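Local coordinates for amidohydrolase 3 domain-containing protein (Pyrococcus horikoshii, PDB 3IGH) that is an uncharacterised member of the amidohydrolase family and probably hydrolyses carbon-nitrogen bonds other than peptide bonds, at residues M60-D65 with E466-D471; L198-K203 with A406-T411; L275-Y280 with I316-L321. All coordinates share one frame; numbering follows the deposited sequence.

Near the N terminus, strand 58-68 pairs in interaction 1 with 466-471 at the far end of the chain, closing a loop of 400 residues that holds the other two contacts. Interaction 2 is nested inside it: 198-203, where helix 183-199 gives way to strand 202-210, packs on the start of helix 408-417. Interaction 3 is nested again within that loop, joining the segment 275-280 to the start of helix 318-331. Interactions 1 and 2 touch, through the neighbouring strands 58-68 and 202-210 and through Phe-63 against Pro-408 and Trp-409. Interaction 3 stands apart, its centre about 36 Å from that of interaction 1.

Interaction 1: residues M60-D65 with E466-D471; sequences MPAFFD and EYIILD. With SO4 (sulfate ion), chain D.
An antiparallel strand pairing brings Met-60 and Pro-61 of strand 58-68 against Tyr-467 and Ile-468 of the late strand 467-470. Met-60 and Ile-468 form a hydrogen-bonded pair: Met-60 N gives to Ile-468 O at 3.2 Å, and Ile-468 N returns to Met-60 O at 3.0 Å. One step on, Ala-62 N donates to Glu-466 O at 2.9 Å. Pro-61 has no N-H to give, and it faces Tyr-467 in the non-hydrogen-bonded position.

In the TIM-barrel fold of the amidohydrolases, strand 58-68 runs on beside the parallel strand 202-210, so this short ladder fastens a C-terminal strand to a barrel strand. The apolar half of the contact lies on the side where Met-60 and Ile-468 run side by side. With Ile-468 CG1 between the backbone N and the carbonyl carbon (chi1 54°), that atom lies beside Met-60 CG at 3.6 Å; Ile-468 CG2 is 4.0 Å from Ala-62 CB. The tip of the isoleucine, CD1, comes within 3.8 Å of Phe-63 CE2. An alanine in place of Ile-468 would probably open a gap beside Met-60 CG, Ala-62 CB and Phe-63 CE2, leaving the methionine less firmly placed. Met-60 CE bends over one face of the Phe-63 ring, offset toward the rim, and Met-60 SD meets Leu-470 CD1 at 3.9 Å. Beyond the ladder, Glu-466 OE2 turns to Asn-230 and to a salt bridge with Arg-255, and Asp-471 N holds a sulfate oxygen, O1, at 2.7 Å.

Interaction 2: residues L198-K203 with A406-T411; sequences LDLGVK and ADPWLT. With SO4 (sulfate ion), chain J; SO4 (sulfate ion), chain O.
Leu-200, Val-202 and Pro-408 carry the apolar part of this contact, in which no hydrogen bond crosses between the segments. Leu-200 divides its branches: CD1 lies 3.9 Å from Ala-406 CB and also against the backbone of Asp-407, while CD2 comes to 3.8 Å from Asp-407 OD2, the two side chains crossing at about a right angle. The Pro-408 ring fits beside the same leucine, its CD 3.9 Å from Leu-200 CB. Its CG approaches Leu-200 O at 3.5 Å and also meets Val-202 CG2.

In this TIM-barrel fold the contact joins a helix-to-strand turn to the start of another helix. Helix 183-199 finishes in a Schellman motif, with Gly-201 at positive phi (85°) turning the chain into strand 202-210. On the other segment, Asp-407 is the N-cap of helix 408-417. Its chi1 of -176° places CG beside the carbonyl carbon, anti to the backbone N, from where OD2 reaches Trp-409 N and accepts from it at 3.2 Å, met from above the carboxylate plane. From the neighbouring strand 58-68, Phe-63 packs on both Val-202 and Pro-408.

Two sulfates, probably from the crystallisation liquor, take polar bonds from the segments. Ala-406 N donates to O4 of one at 2.9 Å, an ion that His-196 also binds. Lys-203, extended beyond CG, reaches O4 of another with its NZ, which also bonds to Tyr-467 O.

Interaction 3: residues L275-Y280 with I316-L321; sequences LLSKPY and IGDKAL
Leu-275 and Gly-317 bring their backbones within 4.5 Å of each other, CA to CA, where 275-280, a segment without regular structure, passes the first turn of helix 318-331. The carbonyl of Leu-275 points into that turn. Its O accepts from Ala-320 N at 3.2 Å, and more weakly from Lys-319 N. Gly-317, at the N-cap position, adds a CA-H...O contact to the same oxygen. A side chain on Gly-317 would probably clash with Leu-275 O.

Among the side chains, Asp-318 makes the polar link. Its chi1 of 70° puts CG between the backbone N and the carbonyl carbon, from where the carboxylate reaches Ser-277 with both oxygens. OD1 takes Ser-277 N at 3.1 Å on its syn side, 29° out of plane, and OD2 receives Ser-277 OG through its syn lone pair at 2.6 Å. Ser-277 has two conformers, so this hydroxyl bond is doubtful and may not always be present. OD2 also has a salt bridge to Arg-344, which would probably steady its negative charge; a water donates a hydrogen bond to OD1.

The apolar contacts flank this grip. Leu-275 CG lies 3.9 Å from Lys-319 CB, with the extended lysine crossing the leucine obliquely, and Leu-275 CB rests on Ala-320 CB. Leu-276 CD2 touches Gly-317 CA, while its CD1 sits 3.5 Å above the plane of the Tyr-280 ring, over its centre. A second water accepts weakly from Lys-319 NZ and donates to Leu-276 O. Here a loop following barrel strand 256-264 is joined to a helix N terminus whose first-turn N-H groups are met by a carbonyl from outside the helix, just after strand 310-315 of the TIM barrel.

Interaction 1: residues M60-D65 with E466-D471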
loop_
_atom_site.group_PDB
_atom_site.type_symbol
_atom_site.label_atom_id
_atom_site.label_comp_id
_atom_site.label_asym_id
_atom_site.label_seq_id
_atom_site.Cartn_x
_atom_site.Cartn_y
_atom_site.Cartn_z
ATOM N N MET A 60 -3.616 27.577 -9.735
ATOM C CA MET A 60 -2.350 26.985 -10.184
ATOM C C MET A 60 -2.197 25.590 -9.560
ATOM O O MET A 60 -2.851 25.307 -8.549
ATOM C CB MET A 60 -1.143 27.899 -9.856
ATOM C CG MET A 60 -0.831 28.119 -8.377
ATOM S SD MET A 60 0.714 29.032 -8.019
ATOM C CE MET A 60 1.915 27.695 -8.036
ATOM N N PRO A 61 -1.359 24.713 -10.160
ATOM C CA PRO A 61 -1.052 23.471 -9.454
ATOM C C PRO A 61 -0.466 23.768 -8.080
ATOM O O PRO A 61 0.262 24.751 -7.903
ATOM C CB PRO A 61 -0.005 22.805 -10.345
ATOM C CG PRO A 61 -0.263 23.352 -11.706
ATOM C CD PRO A 61 -0.695 24.768 -11.480
ATOM N N ALA A 62 -0.808 22.943 -7.101
ATOM C CA ALA A 62 -0.320 23.167 -5.747
ATOM C C ALA A 62 1.191 22.935 -5.670
ATOM O O ALA A 62 1.776 22.290 -6.548
ATOM C CB ALA A 62 -1.077 22.276 -4.763
ATOM N N PHE A 63 1.835 23.507 -4.655
ATOM C CA PHE A 63 3.255 23.291 -4.463
ATOM C C PHE A 63 3.529 21.834 -4.063
ATOM O O PHE A 63 2.697 21.175 -3.421
ATOM C CB PHE A 63 3.834 24.263 -3.429
ATOM C CG PHE A 63 3.896 25.699 -3.914
ATOM C CD1 PHE A 63 4.935 26.125 -4.743
ATOM C CD2 PHE A 63 2.912 26.612 -3.551
ATOM C CE1 PHE A 63 5.006 27.449 -5.190
ATOM C CE2 PHE A 63 2.969 27.940 -3.991
ATOM C CZ PHE A 63 4.011 28.357 -4.815
ATOM N N PHE A 64 4.688 21.346 -4.484
ATOM C CA PHE A 64 5.146 19.998 -4.151
ATOM C C PHE A 64 6.555 20.181 -3.581
ATOM O O PHE A 64 7.481 20.528 -4.307
ATOM C CB PHE A 64 5.151 19.152 -5.435
ATOM C CG PHE A 64 5.337 17.657 -5.223
ATOM C CD1 PHE A 64 4.572 16.764 -5.966
ATOM C CD2 PHE A 64 6.274 17.140 -4.315
ATOM C CE1 PHE A 64 4.710 15.374 -5.803
ATOM C CE2 PHE A 64 6.423 15.763 -4.145
ATOM C CZ PHE A 64 5.628 14.878 -4.899
ATOM N N ASP A 65 6.716 19.990 -2.276
ATOM C CA ASP A 65 8.030 20.119 -1.667
ATOM C C ASP A 65 8.730 18.775 -1.790
ATOM O O ASP A 65 8.370 17.828 -1.116
ATOM C CB ASP A 65 7.909 20.522 -0.192
ATOM C CG ASP A 65 9.251 20.932 0.428
ATOM O OD1 ASP A 65 10.266 20.223 0.259
ATOM O OD2 ASP A 65 9.285 21.952 1.143
ATOM N N GLU A 466 -4.729 18.687 -7.560
ATOM C CA GLU A 466 -4.124 19.373 -6.428
ATOM C C GLU A 466 -3.840 20.780 -6.886
ATOM O O GLU A 466 -2.936 21.015 -7.688
ATOM C CB GLU A 466 -2.815 18.701 -5.981
ATOM C CG GLU A 466 -2.915 17.204 -5.729
ATOM C CD GLU A 466 -3.711 16.843 -4.490
ATOM O OE1 GLU A 466 -4.226 17.742 -3.799
ATOM O OE2 GLU A 466 -3.815 15.639 -4.200
ATOM N N TYR A 467 -4.636 21.713 -6.390
ATOM C CA TYR A 467 -4.552 23.079 -6.857
ATOM C C TYR A 467 -4.711 24.033 -5.697
ATOM O O TYR A 467 -5.198 23.656 -4.621
ATOM C CB TYR A 467 -5.613 23.342 -7.950
ATOM C CG TYR A 467 -7.040 23.149 -7.474
ATOM C CD1 TYR A 467 -7.732 24.184 -6.835
ATOM C CD2 TYR A 467 -7.699 21.933 -7.662
ATOM C CE1 TYR A 467 -9.033 24.012 -6.385
ATOM C CE2 TYR A 467 -9.009 21.751 -7.215
ATOM C CZ TYR A 467 -9.668 22.796 -6.581
ATOM O OH TYR A 467 -10.960 22.633 -6.134
ATOM N N ILE A 468 -4.290 25.274 -5.915
ATOM C CA ILE A 468 -4.527 26.339 -4.953
ATOM C C ILE A 468 -5.225 27.492 -5.660
ATOM O O ILE A 468 -5.016 27.714 -6.856
ATOM C CB ILE A 468 -3.227 26.794 -4.213
ATOM C CG1 ILE A 468 -2.113 27.189 -5.187
ATOM C CG2 ILE A 468 -2.716 25.676 -3.301
ATOM C CD1 ILE A 468 -0.780 27.527 -4.498
ATOM N N ILE A 469 -6.082 28.188 -4.927
ATOM C CA ILE A 469 -6.853 29.298 -5.480
ATOM C C ILE A 469 -6.242 30.607 -4.988
ATOM O O ILE A 469 -6.043 30.802 -3.785
ATOM C CB ILE A 469 -8.368 29.186 -5.115
ATOM C CG1 ILE A 469 -8.944 27.867 -5.658
ATOM C CG2 ILE A 469 -9.161 30.379 -5.671
ATOM C CD1 ILE A 469 -10.440 27.658 -5.410
ATOM N N LEU A 470 -5.922 31.492 -5.926
ATOM C CA LEU A 470 -5.290 32.766 -5.591
ATOM C C LEU A 470 -6.146 33.960 -6.027
ATOM O O LEU A 470 -6.943 33.852 -6.967
ATOM C CB LEU A 470 -3.885 32.840 -6.207
ATOM C CG LEU A 470 -2.922 31.674 -5.917
ATOM C CD1 LEU A 470 -1.662 31.811 -6.734
ATOM C CD2 LEU A 470 -2.586 31.555 -4.428
ATOM N N ASP A 471 -5.991 35.087 -5.332
ATOM C CA ASP A 471 -6.703 36.321 -5.692
ATOM C C ASP A 471 -6.096 36.981 -6.927
ATOM O O ASP A 471 -6.785 37.677 -7.670
ATOM C CB ASP A 471 -6.698 37.317 -4.532
ATOM C CG ASP A 471 -7.692 36.957 -3.441
ATOM O OD1 ASP A 471 -8.651 36.201 -3.719
ATOM O OD2 ASP A 471 -7.514 37.444 -2.302
HETATM S S SO4 D . -2.970 35.949 -3.350
HETATM O O1 SO4 D . -4.278 35.316 -3.221
HETATM O O2 SO4 D . -2.769 36.890 -2.252
HETATM O O3 SO4 D . -1.936 34.926 -3.271
HETATM O O4 SO4 D . -2.871 36.627 -4.642
#

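Interaction 2: residues L198-K203 with A406-T411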
loop_
_atom_site.group_PDB
_atom_site.type_symbol
_atom_site.label_atom_id
_atom_site.label_comp_id
_atom_site.label_asym_id
_atom_site.label_seq_id
_atom_site.Cartn_x
_atom_site.Cartn_y
_atom_site.Cartn_z
ATOM N N LEU A 198 -0.372 22.392 4.381
ATOM C CA LEU A 198 -1.622 22.571 3.643
ATOM C C LEU A 198 -2.053 24.045 3.655
ATOM O O LEU A 198 -2.459 24.586 2.622
ATOM C CB LEU A 198 -2.717 21.675 4.234
ATOM C CG LEU A 198 -3.966 21.314 3.429
ATOM C CD1 LEU A 198 -3.612 20.666 2.107
ATOM C CD2 LEU A 198 -4.843 20.382 4.251
ATOM N N ASP A 199 -1.904 24.700 4.806
ATOM C CA ASP A 199 -2.203 26.137 4.925
ATOM C C ASP A 199 -1.297 27.008 4.062
ATOM O O ASP A 199 -1.669 28.121 3.696
ATOM C CB ASP A 199 -2.140 26.602 6.386
ATOM C CG ASP A 199 -3.338 26.136 7.207
ATOM O OD1 ASP A 199 -4.320 25.628 6.618
ATOM O OD2 ASP A 199 -3.293 26.271 8.449
ATOM N N LEU A 200 -0.111 26.490 3.740
ATOM C CA LEU A 200 0.843 27.180 2.889
ATOM C C LEU A 200 0.669 26.875 1.398
ATOM O O LEU A 200 1.383 27.428 0.560
ATOM C CB LEU A 200 2.271 26.846 3.339
ATOM C CG LEU A 200 2.735 27.588 4.593
ATOM C CD1 LEU A 200 3.994 26.946 5.173
ATOM C CD2 LEU A 200 2.959 29.066 4.266
ATOM N N GLY A 201 -0.267 25.995 1.064
ATOM C CA GLY A 201 -0.472 25.598 -0.333
ATOM C C GLY A 201 0.436 24.461 -0.813
ATOM O O GLY A 201 0.515 24.192 -2.010
ATOM N N VAL A 202 1.115 23.793 0.118
ATOM C CA VAL A 202 1.966 22.638 -0.218
ATOM C C VAL A 202 1.127 21.376 -0.013
ATOM O O VAL A 202 0.815 21.010 1.125
ATOM C CB VAL A 202 3.234 22.583 0.675
ATOM C CG1 VAL A 202 4.132 21.374 0.311
ATOM C CG2 VAL A 202 4.028 23.861 0.549
ATOM N N LYS A 203 0.734 20.731 -1.110
ATOM C CA LYS A 203 -0.212 19.620 -1.013
ATOM C C LYS A 203 0.399 18.245 -1.261
ATOM O O LYS A 203 -0.290 17.242 -1.137
ATOM C CB LYS A 203 -1.424 19.848 -1.913
ATOM C CG LYS A 203 -2.267 21.049 -1.465
ATOM C CD LYS A 203 -3.597 21.117 -2.199
ATOM C CE LYS A 203 -4.439 22.255 -1.642
ATOM N NZ LYS A 203 -5.795 22.261 -2.228
ATOM N N ALA A 406 9.141 26.664 5.718
ATOM C CA ALA A 406 8.359 25.852 4.774
ATOM C C ALA A 406 7.625 26.679 3.722
ATOM O O ALA A 406 7.230 26.140 2.696
ATOM C CB ALA A 406 7.377 24.953 5.527
ATOM N N ASP A 407 7.452 27.982 3.973
ATOM C CA ASP A 407 6.678 28.869 3.081
ATOM C C ASP A 407 7.252 28.846 1.672
ATOM O O ASP A 407 8.389 29.276 1.463
ATOM C CB ASP A 407 6.685 30.305 3.629
ATOM C CG ASP A 407 5.816 31.268 2.820
ATOM O OD1 ASP A 407 5.752 32.437 3.234
ATOM O OD2 ASP A 407 5.202 30.890 1.797
ATOM N N PRO A 408 6.481 28.302 0.705
ATOM C CA PRO A 408 7.026 28.114 -0.629
ATOM C C PRO A 408 7.378 29.418 -1.333
ATOM O O PRO A 408 8.298 29.436 -2.143
ATOM C CB PRO A 408 5.917 27.352 -1.372
ATOM C CG PRO A 408 4.694 27.566 -0.583
ATOM C CD PRO A 408 5.111 27.767 0.826
ATOM N N TRP A 409 6.678 30.502 -1.004
ATOM C CA TRP A 409 6.942 31.779 -1.641
ATOM C C TRP A 409 8.303 32.353 -1.270
ATOM O O TRP A 409 8.933 33.016 -2.094
ATOM C CB TRP A 409 5.803 32.774 -1.374
ATOM C CG TRP A 409 4.548 32.354 -2.071
ATOM C CD1 TRP A 409 3.405 31.902 -1.489
ATOM C CD2 TRP A 409 4.328 32.293 -3.491
ATOM N NE1 TRP A 409 2.476 31.592 -2.451
ATOM C CE2 TRP A 409 3.017 31.814 -3.686
ATOM C CE3 TRP A 409 5.112 32.597 -4.613
ATOM C CZ2 TRP A 409 2.463 31.637 -4.959
ATOM C CZ3 TRP A 409 4.561 32.429 -5.876
ATOM C CH2 TRP A 409 3.246 31.949 -6.037
ATOM N N LEU A 410 8.765 32.066 -0.052
ATOM C CA LEU A 410 10.125 32.426 0.359
ATOM C C LEU A 410 11.193 31.680 -0.445
ATOM O O LEU A 410 12.255 32.228 -0.723
ATOM C CB LEU A 410 10.332 32.200 1.861
ATOM C CG LEU A 410 9.477 33.004 2.846
ATOM C CD1 LEU A 410 9.874 32.666 4.279
ATOM C CD2 LEU A 410 9.599 34.512 2.589
ATOM N N THR A 411 10.894 30.440 -0.835
ATOM C CA THR A 411 11.823 29.640 -1.627
ATOM C C THR A 411 11.780 30.042 -3.098
ATOM O O THR A 411 12.821 30.069 -3.764
ATOM C CB THR A 411 11.588 28.114 -1.389
ATOM O OG1 THR A 411 12.158 27.757 -0.120
ATOM C CG2 THR A 411 12.207 27.243 -2.485
HETATM S S SO4 J . 8.358 27.366 9.554
HETATM O O1 SO4 J . 7.291 27.730 10.478
HETATM O O2 SO4 J . 9.198 28.533 9.313
HETATM O O3 SO4 J . 9.169 26.296 10.127
HETATM O O4 SO4 J . 7.768 26.923 8.298
HETATM S S SO4 O . -7.531 18.332 -1.503
HETATM O O1 SO4 O . -8.808 18.287 -2.211
HETATM O O2 SO4 O . -7.733 17.835 -0.147
HETATM O O3 SO4 O . -6.566 17.479 -2.190
HETATM O O4 SO4 O . -7.025 19.703 -1.449
#

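Interaction 3: residues L275-Y280 with I316-L321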
loop_
_atom_site.group_PDB
_atom_site.type_symbol
_atom_site.label_atom_id
_atom_site.label_comp_id
_atom_site.label_asym_id
_atom_site.label_seq_id
_atom_site.Cartn_x
_atom_site.Cartn_y
_atom_site.Cartn_z
ATOM N N LEU A 275 31.909 16.810 1.548
ATOM C CA LEU A 275 33.145 16.259 0.981
ATOM C C LEU A 275 33.570 16.964 -0.299
ATOM O O LEU A 275 32.914 16.853 -1.334
ATOM C CB LEU A 275 32.993 14.747 0.741
ATOM C CG LEU A 275 34.247 13.983 0.295
ATOM C CD1 LEU A 275 35.307 13.984 1.398
ATOM C CD2 LEU A 275 33.859 12.558 -0.077
ATOM N N LEU A 276 34.698 17.664 -0.219
ATOM C CA LEU A 276 35.210 18.480 -1.316
ATOM C C LEU A 276 36.411 17.806 -1.999
ATOM O O LEU A 276 37.064 16.965 -1.386
ATOM C CB LEU A 276 35.643 19.854 -0.772
ATOM C CG LEU A 276 34.680 20.665 0.108
ATOM C CD1 LEU A 276 35.231 22.054 0.413
ATOM C CD2 LEU A 276 33.329 20.780 -0.560
ATOM N N SER A 277 36.696 18.176 -3.248
ATOM C CA SER A 277 37.868 17.645 -3.951
ATOM C C SER A 277 39.177 18.359 -3.569
ATOM O O SER A 277 40.269 17.848 -3.836
ATOM C CB SER A 277 37.657 17.652 -5.469
ATOM O OG SER A 277 37.235 18.922 -5.928
ATOM N N LYS A 278 39.062 19.532 -2.942
ATOM C CA LYS A 278 40.212 20.293 -2.417
ATOM C C LYS A 278 39.828 20.805 -1.034
ATOM O O LYS A 278 38.634 20.941 -0.754
ATOM C CB LYS A 278 40.564 21.454 -3.346
ATOM C CG LYS A 278 41.380 21.050 -4.557
ATOM C CD LYS A 278 41.656 22.246 -5.452
ATOM C CE LYS A 278 42.300 21.823 -6.765
ATOM N NZ LYS A 278 42.331 22.948 -7.745
ATOM N N PRO A 279 40.814 21.064 -0.145
ATOM C CA PRO A 279 40.449 21.496 1.212
ATOM C C PRO A 279 39.566 22.751 1.291
ATOM O O PRO A 279 39.482 23.512 0.324
ATOM C CB PRO A 279 41.807 21.736 1.882
ATOM C CG PRO A 279 42.741 20.820 1.140
ATOM C CD PRO A 279 42.278 20.927 -0.285
ATOM N N TYR A 280 38.887 22.917 2.425
ATOM C CA TYR A 280 38.059 24.098 2.692
ATOM C C TYR A 280 38.906 25.361 2.658
ATOM O O TYR A 280 40.065 25.351 3.082
ATOM C CB TYR A 280 37.361 23.965 4.046
ATOM C CG TYR A 280 36.092 23.145 3.968
ATOM C CD1 TYR A 280 36.136 21.748 3.973
ATOM C CD2 TYR A 280 34.850 23.765 3.862
ATOM C CE1 TYR A 280 34.967 20.987 3.891
ATOM C CE2 TYR A 280 33.669 23.017 3.779
ATOM C CZ TYR A 280 33.744 21.629 3.787
ATOM O OH TYR A 280 32.597 20.891 3.702
ATOM N N ILE A 316 26.329 17.053 -0.875
ATOM C CA ILE A 316 26.507 18.504 -0.802
ATOM C C ILE A 316 27.834 18.904 -1.473
ATOM O O ILE A 316 27.848 19.722 -2.392
ATOM C CB ILE A 316 26.345 19.002 0.668
ATOM C CG1 ILE A 316 24.871 18.885 1.068
ATOM C CG2 ILE A 316 26.793 20.462 0.827
ATOM C CD1 ILE A 316 24.521 19.392 2.463
ATOM N N GLY A 317 28.935 18.300 -1.040
ATOM C CA GLY A 317 30.252 18.607 -1.607
ATOM C C GLY A 317 30.416 18.074 -3.016
ATOM O O GLY A 317 29.681 17.171 -3.441
ATOM N N ASP A 318 31.374 18.630 -3.754
ATOM C CA ASP A 318 31.564 18.225 -5.145
ATOM C C ASP A 318 32.164 16.821 -5.276
ATOM O O ASP A 318 31.854 16.104 -6.228
ATOM C CB ASP A 318 32.393 19.253 -5.924
ATOM C CG ASP A 318 33.842 19.288 -5.493
ATOM O OD1 ASP A 318 34.134 19.611 -4.318
ATOM O OD2 ASP A 318 34.695 18.977 -6.343
ATOM N N LYS A 319 32.998 16.422 -4.318
ATOM C CA LYS A 319 33.525 15.049 -4.324
ATOM C C LYS A 319 32.440 14.045 -3.924
ATOM O O LYS A 319 32.387 12.943 -4.457
ATOM C CB LYS A 319 34.750 14.899 -3.423
ATOM C CG LYS A 319 35.470 13.567 -3.590
ATOM C CD LYS A 319 36.749 13.506 -2.765
ATOM C CE LYS A 319 37.691 12.457 -3.345
ATOM N NZ LYS A 319 39.021 12.470 -2.673
ATOM N N ALA A 320 31.572 14.442 -2.996
ATOM C CA ALA A 320 30.428 13.620 -2.605
ATOM C C ALA A 320 29.529 13.343 -3.796
ATOM O O ALA A 320 28.983 12.247 -3.926
ATOM C CB ALA A 320 29.643 14.312 -1.548
ATOM N N LEU A 321 29.377 14.350 -4.654
ATOM C CA LEU A 321 28.627 14.208 -5.887
ATOM C C LEU A 321 29.254 13.176 -6.832
ATOM O O LEU A 321 28.522 12.392 -7.451
ATOM C CB LEU A 321 28.462 15.560 -6.587
ATOM C CG LEU A 321 27.665 15.543 -7.896
ATOM C CD1 LEU A 321 26.247 15.000 -7.688
ATOM C CD2 LEU A 321 27.615 16.928 -8.489
HETATM O O HOH W 1 39.291 15.528 -1.276
HETATM O O HOH W 2 36.466 21.223 -4.089
#